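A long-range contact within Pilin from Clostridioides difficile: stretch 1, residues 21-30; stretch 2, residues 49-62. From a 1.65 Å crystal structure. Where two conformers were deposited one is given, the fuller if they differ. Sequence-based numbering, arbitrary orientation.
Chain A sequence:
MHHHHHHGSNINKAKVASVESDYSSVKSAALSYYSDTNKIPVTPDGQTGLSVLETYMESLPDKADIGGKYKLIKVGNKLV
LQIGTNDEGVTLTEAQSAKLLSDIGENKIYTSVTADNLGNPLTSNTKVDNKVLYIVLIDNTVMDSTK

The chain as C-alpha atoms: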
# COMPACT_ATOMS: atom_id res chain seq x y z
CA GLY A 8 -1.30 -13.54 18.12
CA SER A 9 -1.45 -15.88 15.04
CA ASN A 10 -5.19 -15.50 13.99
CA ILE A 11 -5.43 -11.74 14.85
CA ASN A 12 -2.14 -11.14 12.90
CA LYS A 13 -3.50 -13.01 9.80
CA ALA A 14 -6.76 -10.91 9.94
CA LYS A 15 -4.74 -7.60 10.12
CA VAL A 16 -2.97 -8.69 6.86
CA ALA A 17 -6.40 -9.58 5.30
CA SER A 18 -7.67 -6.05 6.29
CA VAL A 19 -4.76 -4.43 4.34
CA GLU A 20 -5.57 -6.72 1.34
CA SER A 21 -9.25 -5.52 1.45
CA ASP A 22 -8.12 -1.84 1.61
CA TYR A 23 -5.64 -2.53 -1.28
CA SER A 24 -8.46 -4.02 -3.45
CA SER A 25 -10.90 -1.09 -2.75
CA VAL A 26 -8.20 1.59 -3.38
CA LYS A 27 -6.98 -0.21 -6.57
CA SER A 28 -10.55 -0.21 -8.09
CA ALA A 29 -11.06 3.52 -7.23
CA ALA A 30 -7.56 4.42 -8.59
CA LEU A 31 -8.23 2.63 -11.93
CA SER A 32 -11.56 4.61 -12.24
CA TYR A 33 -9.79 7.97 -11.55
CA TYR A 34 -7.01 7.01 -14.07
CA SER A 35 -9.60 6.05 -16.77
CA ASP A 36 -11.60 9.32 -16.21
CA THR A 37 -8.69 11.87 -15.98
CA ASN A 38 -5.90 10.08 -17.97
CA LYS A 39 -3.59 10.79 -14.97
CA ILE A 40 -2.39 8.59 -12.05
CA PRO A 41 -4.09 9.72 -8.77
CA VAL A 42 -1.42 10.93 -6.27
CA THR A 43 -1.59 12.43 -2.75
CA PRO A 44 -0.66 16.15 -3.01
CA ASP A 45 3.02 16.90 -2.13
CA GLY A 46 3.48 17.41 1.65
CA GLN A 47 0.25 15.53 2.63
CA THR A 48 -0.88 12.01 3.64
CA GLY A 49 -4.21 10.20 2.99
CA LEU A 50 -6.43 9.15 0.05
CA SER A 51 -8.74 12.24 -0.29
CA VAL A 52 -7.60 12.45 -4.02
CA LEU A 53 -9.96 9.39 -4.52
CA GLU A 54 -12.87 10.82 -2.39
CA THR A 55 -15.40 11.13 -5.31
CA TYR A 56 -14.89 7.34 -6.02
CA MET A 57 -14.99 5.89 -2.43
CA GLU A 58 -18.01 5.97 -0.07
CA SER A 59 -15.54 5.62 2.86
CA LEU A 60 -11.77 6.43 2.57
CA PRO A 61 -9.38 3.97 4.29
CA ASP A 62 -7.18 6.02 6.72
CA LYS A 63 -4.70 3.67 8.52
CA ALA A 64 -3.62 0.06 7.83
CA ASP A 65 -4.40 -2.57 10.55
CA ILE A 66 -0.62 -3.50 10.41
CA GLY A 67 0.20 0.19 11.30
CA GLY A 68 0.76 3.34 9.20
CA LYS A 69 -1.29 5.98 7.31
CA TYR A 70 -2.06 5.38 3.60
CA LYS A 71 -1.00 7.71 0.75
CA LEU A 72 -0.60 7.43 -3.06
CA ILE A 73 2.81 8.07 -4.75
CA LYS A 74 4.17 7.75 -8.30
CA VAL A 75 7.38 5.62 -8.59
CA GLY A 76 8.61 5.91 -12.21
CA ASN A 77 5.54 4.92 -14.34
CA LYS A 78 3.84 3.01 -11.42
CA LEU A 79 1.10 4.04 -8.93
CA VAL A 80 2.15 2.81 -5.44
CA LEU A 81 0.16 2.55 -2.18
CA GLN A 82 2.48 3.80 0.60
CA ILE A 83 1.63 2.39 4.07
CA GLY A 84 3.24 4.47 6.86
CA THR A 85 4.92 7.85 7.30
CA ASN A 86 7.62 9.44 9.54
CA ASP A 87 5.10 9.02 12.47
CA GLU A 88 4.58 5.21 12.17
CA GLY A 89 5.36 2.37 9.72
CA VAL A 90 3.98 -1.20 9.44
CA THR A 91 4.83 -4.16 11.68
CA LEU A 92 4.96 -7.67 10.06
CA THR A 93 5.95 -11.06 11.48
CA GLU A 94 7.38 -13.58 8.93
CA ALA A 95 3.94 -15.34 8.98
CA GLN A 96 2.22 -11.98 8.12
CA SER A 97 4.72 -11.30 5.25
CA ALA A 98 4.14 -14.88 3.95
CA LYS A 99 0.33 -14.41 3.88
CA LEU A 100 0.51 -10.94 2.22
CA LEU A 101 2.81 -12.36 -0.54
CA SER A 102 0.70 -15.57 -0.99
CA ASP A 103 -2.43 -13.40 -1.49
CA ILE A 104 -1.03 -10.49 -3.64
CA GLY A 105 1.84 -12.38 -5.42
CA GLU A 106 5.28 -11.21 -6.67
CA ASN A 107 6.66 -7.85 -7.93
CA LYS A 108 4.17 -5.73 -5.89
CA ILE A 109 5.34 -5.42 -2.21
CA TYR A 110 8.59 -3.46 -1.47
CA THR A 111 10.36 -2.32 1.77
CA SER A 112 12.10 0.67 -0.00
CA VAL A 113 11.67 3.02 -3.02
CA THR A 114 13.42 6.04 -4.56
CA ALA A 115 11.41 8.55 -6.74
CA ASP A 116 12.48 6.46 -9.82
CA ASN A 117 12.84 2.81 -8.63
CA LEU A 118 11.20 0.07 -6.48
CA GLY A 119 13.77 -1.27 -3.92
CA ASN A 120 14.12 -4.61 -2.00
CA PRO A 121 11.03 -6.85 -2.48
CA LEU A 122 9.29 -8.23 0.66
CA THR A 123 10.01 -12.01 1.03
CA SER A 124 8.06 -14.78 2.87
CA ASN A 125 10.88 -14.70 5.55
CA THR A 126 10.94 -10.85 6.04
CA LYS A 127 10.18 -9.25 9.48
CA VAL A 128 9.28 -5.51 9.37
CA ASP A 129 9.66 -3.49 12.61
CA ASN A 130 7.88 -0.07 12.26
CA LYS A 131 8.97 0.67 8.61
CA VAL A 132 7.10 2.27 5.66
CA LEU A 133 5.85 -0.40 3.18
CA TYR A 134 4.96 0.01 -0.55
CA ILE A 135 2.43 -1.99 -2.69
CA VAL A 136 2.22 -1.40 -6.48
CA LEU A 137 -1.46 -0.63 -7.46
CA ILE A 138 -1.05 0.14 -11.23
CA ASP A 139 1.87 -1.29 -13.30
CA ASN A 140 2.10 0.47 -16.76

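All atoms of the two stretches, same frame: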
# COMPACT_ATOMS: atom_id res chain seq x y z
N SER A 21 -7.90 -6.07 1.78
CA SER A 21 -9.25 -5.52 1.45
C SER A 21 -9.14 -4.03 1.10
O SER A 21 -9.72 -3.58 0.09
CB SER A 21 -10.23 -5.76 2.57
OG SER A 21 -11.52 -5.25 2.23
N ASP A 22 -8.39 -3.27 1.90
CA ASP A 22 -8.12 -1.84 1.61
C ASP A 22 -7.43 -1.72 0.26
O ASP A 22 -7.83 -0.85 -0.53
CB ASP A 22 -7.30 -1.20 2.74
CG ASP A 22 -8.04 -1.04 4.05
OD1 ASP A 22 -9.30 -1.18 4.05
OD2 ASP A 22 -7.36 -0.77 5.07
N TYR A 23 -6.41 -2.53 -0.01
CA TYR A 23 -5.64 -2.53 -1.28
C TYR A 23 -6.60 -2.69 -2.46
O TYR A 23 -6.52 -1.93 -3.44
CB TYR A 23 -4.57 -3.63 -1.23
CG TYR A 23 -3.89 -3.88 -2.55
CD1 TYR A 23 -2.85 -3.05 -2.93
CD2 TYR A 23 -4.27 -4.89 -3.40
CE1 TYR A 23 -2.20 -3.22 -4.13
CE2 TYR A 23 -3.61 -5.10 -4.61
CZ TYR A 23 -2.58 -4.25 -4.98
OH TYR A 23 -1.87 -4.35 -6.14
N SER A 24 -7.49 -3.68 -2.38
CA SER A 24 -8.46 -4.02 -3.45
C SER A 24 -9.40 -2.84 -3.73
O SER A 24 -9.58 -2.48 -4.92
CB SER A 24 -9.23 -5.26 -3.10
OG SER A 24 -10.06 -5.61 -4.19
N SER A 25 -9.97 -2.25 -2.67
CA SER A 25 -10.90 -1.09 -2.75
C SER A 25 -10.18 0.12 -3.36
O SER A 25 -10.75 0.78 -4.23
CB SER A 25 -11.50 -0.79 -1.41
OG SER A 25 -12.39 -1.82 -0.99
N VAL A 26 -8.98 0.41 -2.89
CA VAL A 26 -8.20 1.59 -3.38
C VAL A 26 -7.81 1.34 -4.84
O VAL A 26 -7.86 2.31 -5.63
CB VAL A 26 -6.97 1.85 -2.50
CG1 VAL A 26 -6.05 2.90 -3.12
CG2 VAL A 26 -7.38 2.26 -1.10
N LYS A 27 -7.42 0.12 -5.19
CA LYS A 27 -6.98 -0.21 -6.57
C LYS A 27 -8.14 0.06 -7.54
O LYS A 27 -7.89 0.63 -8.62
CB LYS A 27 -6.48 -1.65 -6.68
CG LYS A 27 -6.02 -2.03 -8.08
CD LYS A 27 -5.24 -3.31 -8.15
CE LYS A 27 -4.95 -3.71 -9.58
NZ LYS A 27 -4.51 -5.11 -9.66
N SER A 28 -9.36 -0.38 -7.21
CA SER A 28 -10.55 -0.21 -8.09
C SER A 28 -10.84 1.28 -8.29
O SER A 28 -11.05 1.72 -9.46
CB SER A 28 -11.74 -0.95 -7.52
OG SER A 28 -12.77 -1.01 -8.49
N ALA A 29 -10.83 2.05 -7.21
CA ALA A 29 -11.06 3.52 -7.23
C ALA A 29 -9.96 4.19 -8.06
O ALA A 29 -10.29 5.13 -8.84
CB ALA A 29 -11.12 4.06 -5.82
N ALA A 30 -8.70 3.79 -7.88
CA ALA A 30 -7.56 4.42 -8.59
C ALA A 30 -7.70 4.18 -10.10
O ALA A 30 -7.41 5.09 -10.88
CB ALA A 30 -6.25 3.88 -8.08
N GLY A 49 -2.79 10.55 3.13
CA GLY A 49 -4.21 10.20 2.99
C GLY A 49 -4.64 10.03 1.54
O GLY A 49 -3.83 10.25 0.63
N LEU A 50 -5.89 9.62 1.35
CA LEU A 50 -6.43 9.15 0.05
C LEU A 50 -7.56 10.08 -0.42
O LEU A 50 -8.34 9.66 -1.29
CB LEU A 50 -6.94 7.72 0.25
CG LEU A 50 -5.87 6.72 0.66
CD1 LEU A 50 -6.48 5.36 0.95
CD2 LEU A 50 -4.79 6.62 -0.40
N SER A 51 -7.63 11.32 0.07
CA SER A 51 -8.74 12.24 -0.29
C SER A 51 -8.76 12.52 -1.81
O SER A 51 -9.86 12.88 -2.32
CB SER A 51 -8.70 13.50 0.55
OG SER A 51 -7.60 14.29 0.14
N VAL A 52 -7.64 12.34 -2.53
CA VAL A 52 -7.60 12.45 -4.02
C VAL A 52 -8.66 11.51 -4.64
O VAL A 52 -9.21 11.87 -5.71
CB VAL A 52 -6.19 12.18 -4.58
CG1 VAL A 52 -5.74 10.74 -4.35
CG2 VAL A 52 -6.06 12.53 -6.05
N LEU A 53 -8.97 10.39 -4.00
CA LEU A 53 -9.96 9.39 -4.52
C LEU A 53 -11.36 9.60 -3.93
O LEU A 53 -12.22 8.71 -4.15
CB LEU A 53 -9.47 7.98 -4.20
CG LEU A 53 -8.16 7.54 -4.85
CD1 LEU A 53 -7.84 6.11 -4.43
CD2 LEU A 53 -8.22 7.63 -6.36
N GLU A 54 -11.65 10.71 -3.24
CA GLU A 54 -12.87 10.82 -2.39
C GLU A 54 -14.16 10.71 -3.21
O GLU A 54 -15.16 10.22 -2.66
CB GLU A 54 -12.90 12.14 -1.62
CG GLU A 54 -13.98 12.17 -0.56
CD GLU A 54 -13.71 13.18 0.54
OE1 GLU A 54 -13.02 14.18 0.26
OE2 GLU A 54 -14.20 12.96 1.67
N THR A 55 -14.17 11.20 -4.46
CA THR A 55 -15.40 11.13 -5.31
C THR A 55 -15.74 9.65 -5.55
O THR A 55 -16.95 9.34 -5.70
CB THR A 55 -15.22 11.92 -6.61
OG1 THR A 55 -14.86 13.25 -6.25
CG2 THR A 55 -16.48 11.95 -7.46
N TYR A 56 -14.75 8.75 -5.56
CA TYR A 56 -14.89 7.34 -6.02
C TYR A 56 -15.11 6.36 -4.86
O TYR A 56 -15.41 5.19 -5.15
CB TYR A 56 -13.66 6.91 -6.83
CG TYR A 56 -13.47 7.67 -8.12
CD1 TYR A 56 -14.06 7.23 -9.29
CD2 TYR A 56 -12.73 8.84 -8.18
CE1 TYR A 56 -13.90 7.90 -10.49
CE2 TYR A 56 -12.57 9.53 -9.36
CZ TYR A 56 -13.15 9.06 -10.53
OH TYR A 56 -13.02 9.74 -11.71
N MET A 57 -14.95 6.79 -3.61
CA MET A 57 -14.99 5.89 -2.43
C MET A 57 -16.02 6.42 -1.44
O MET A 57 -15.94 7.59 -1.04
CB MET A 57 -13.61 5.76 -1.77
CG MET A 57 -12.54 5.32 -2.75
SD MET A 57 -11.00 4.78 -1.94
CE MET A 57 -11.46 3.14 -1.40
N GLU A 58 -16.96 5.57 -1.04
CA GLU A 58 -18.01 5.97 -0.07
C GLU A 58 -17.34 6.24 1.28
O GLU A 58 -17.76 7.18 1.97
CB GLU A 58 -19.07 4.88 0.05
CG GLU A 58 -19.87 4.70 -1.22
CD GLU A 58 -21.10 3.84 -1.05
OE1 GLU A 58 -20.96 2.61 -0.96
OE2 GLU A 58 -22.20 4.40 -1.02
N SER A 59 -16.33 5.45 1.62
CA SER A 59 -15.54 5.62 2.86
C SER A 59 -14.05 5.46 2.55
O SER A 59 -13.67 4.40 2.04
CB SER A 59 -16.01 4.66 3.91
OG SER A 59 -15.59 5.10 5.19
N LEU A 60 -13.23 6.47 2.85
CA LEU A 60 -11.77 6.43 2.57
C LEU A 60 -11.06 5.65 3.67
O LEU A 60 -11.19 5.99 4.84
CB LEU A 60 -11.21 7.85 2.50
CG LEU A 60 -11.60 8.66 1.28
CD1 LEU A 60 -11.20 10.12 1.46
CD2 LEU A 60 -10.99 8.08 0.02
N PRO A 61 -10.30 4.58 3.33
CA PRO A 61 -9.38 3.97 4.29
C PRO A 61 -8.39 5.04 4.77
O PRO A 61 -8.01 5.88 3.97
CB PRO A 61 -8.68 2.86 3.49
CG PRO A 61 -9.66 2.55 2.38
CD PRO A 61 -10.29 3.88 2.04
N ASP A 62 -8.02 4.99 6.05
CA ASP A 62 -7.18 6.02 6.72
C ASP A 62 -5.84 5.37 7.13
O ASP A 62 -4.79 5.82 6.64
CB ASP A 62 -7.94 6.60 7.92
CG ASP A 62 -7.14 7.60 8.74
OD1 ASP A 62 -6.39 8.39 8.13
OD2 ASP A 62 -7.26 7.58 9.97

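Packing of an irregular segment, residues 49-62, against one side of residues 21-30, part of a longer helix, in Clostridioides difficile pilin. The contact buries 392 Å², both sides summed, and no hydrogen bond crosses it; within the helix the backbone is paired by i to i+4 bonds such as Ala30 N to Val26 O (2.8 Å), and Asp22, Ser25, Val26, Ala29 and Ala30 meet the other stretch. Gly49 lies out of reach of the helix; its phi of 96° and psi of 175° would jam a CB against the preceding carbonyl oxygen, so glycine suits the backbone rather than the contact. Leu50 makes the first touch, its CD1 lying 3.8 Å from Val26 CG2. Ser51 and Val52 form a short 3-10 segment that stays clear of the helix, and the bond from Leu53 N to Leu50 O (2.9 Å) closes the turn that brings the next leucine back. Leu53, buried and with CB directed toward the helix, reaches across about one turn: its CD1 is 3.9 Å from Val26 CG1 and 4.1 Å from Ala29 CB, while its CD2 sits 4.0 Å from Ala30 CA. Ala30 thus joins the contact through its backbone, its own CB pointing away. Glu54 and Thr55 are exposed and make no contact. At Tyr56 the backbones come close, with 5.5 Å between Ala29 CA and Tyr56 CA, a spacing compatible with the small methyl of Ala29. Tyr56 CB packs 3.9 Å from Ala29 CB, but the ring then leads away from the helix, with Ala29 O over one face and the hydroxyl hydrogen-bonded elsewhere in the structure. Met57 follows with an extended backbone and lays its side chain along the helix: CG is 3.6 Å from Ala29 CB, and the terminal CE reaches Ser25 O at 3.8 Å and Val26 CG2 at 4.2 Å. One flexible side chain therefore spans a full helical turn, and the m, t, p rotamer carries its methyl to the Ser25-Val26 backbone. Glu58 and Ser59 swing out of reach, and Leu60 directs its CB away. Pro61 turns back toward the helix near Asp22: CG lies 4.2 Å from Val26 CG2, and CB is 4.0 Å from Asp22 CG, a van der Waals contact with a carboxylate whose OD2 is hydrogen-bonded elsewhere. Asp62 points away and the contact ends. Val26 is the common element, meeting Leu50, Leu53, Met57 and Pro61.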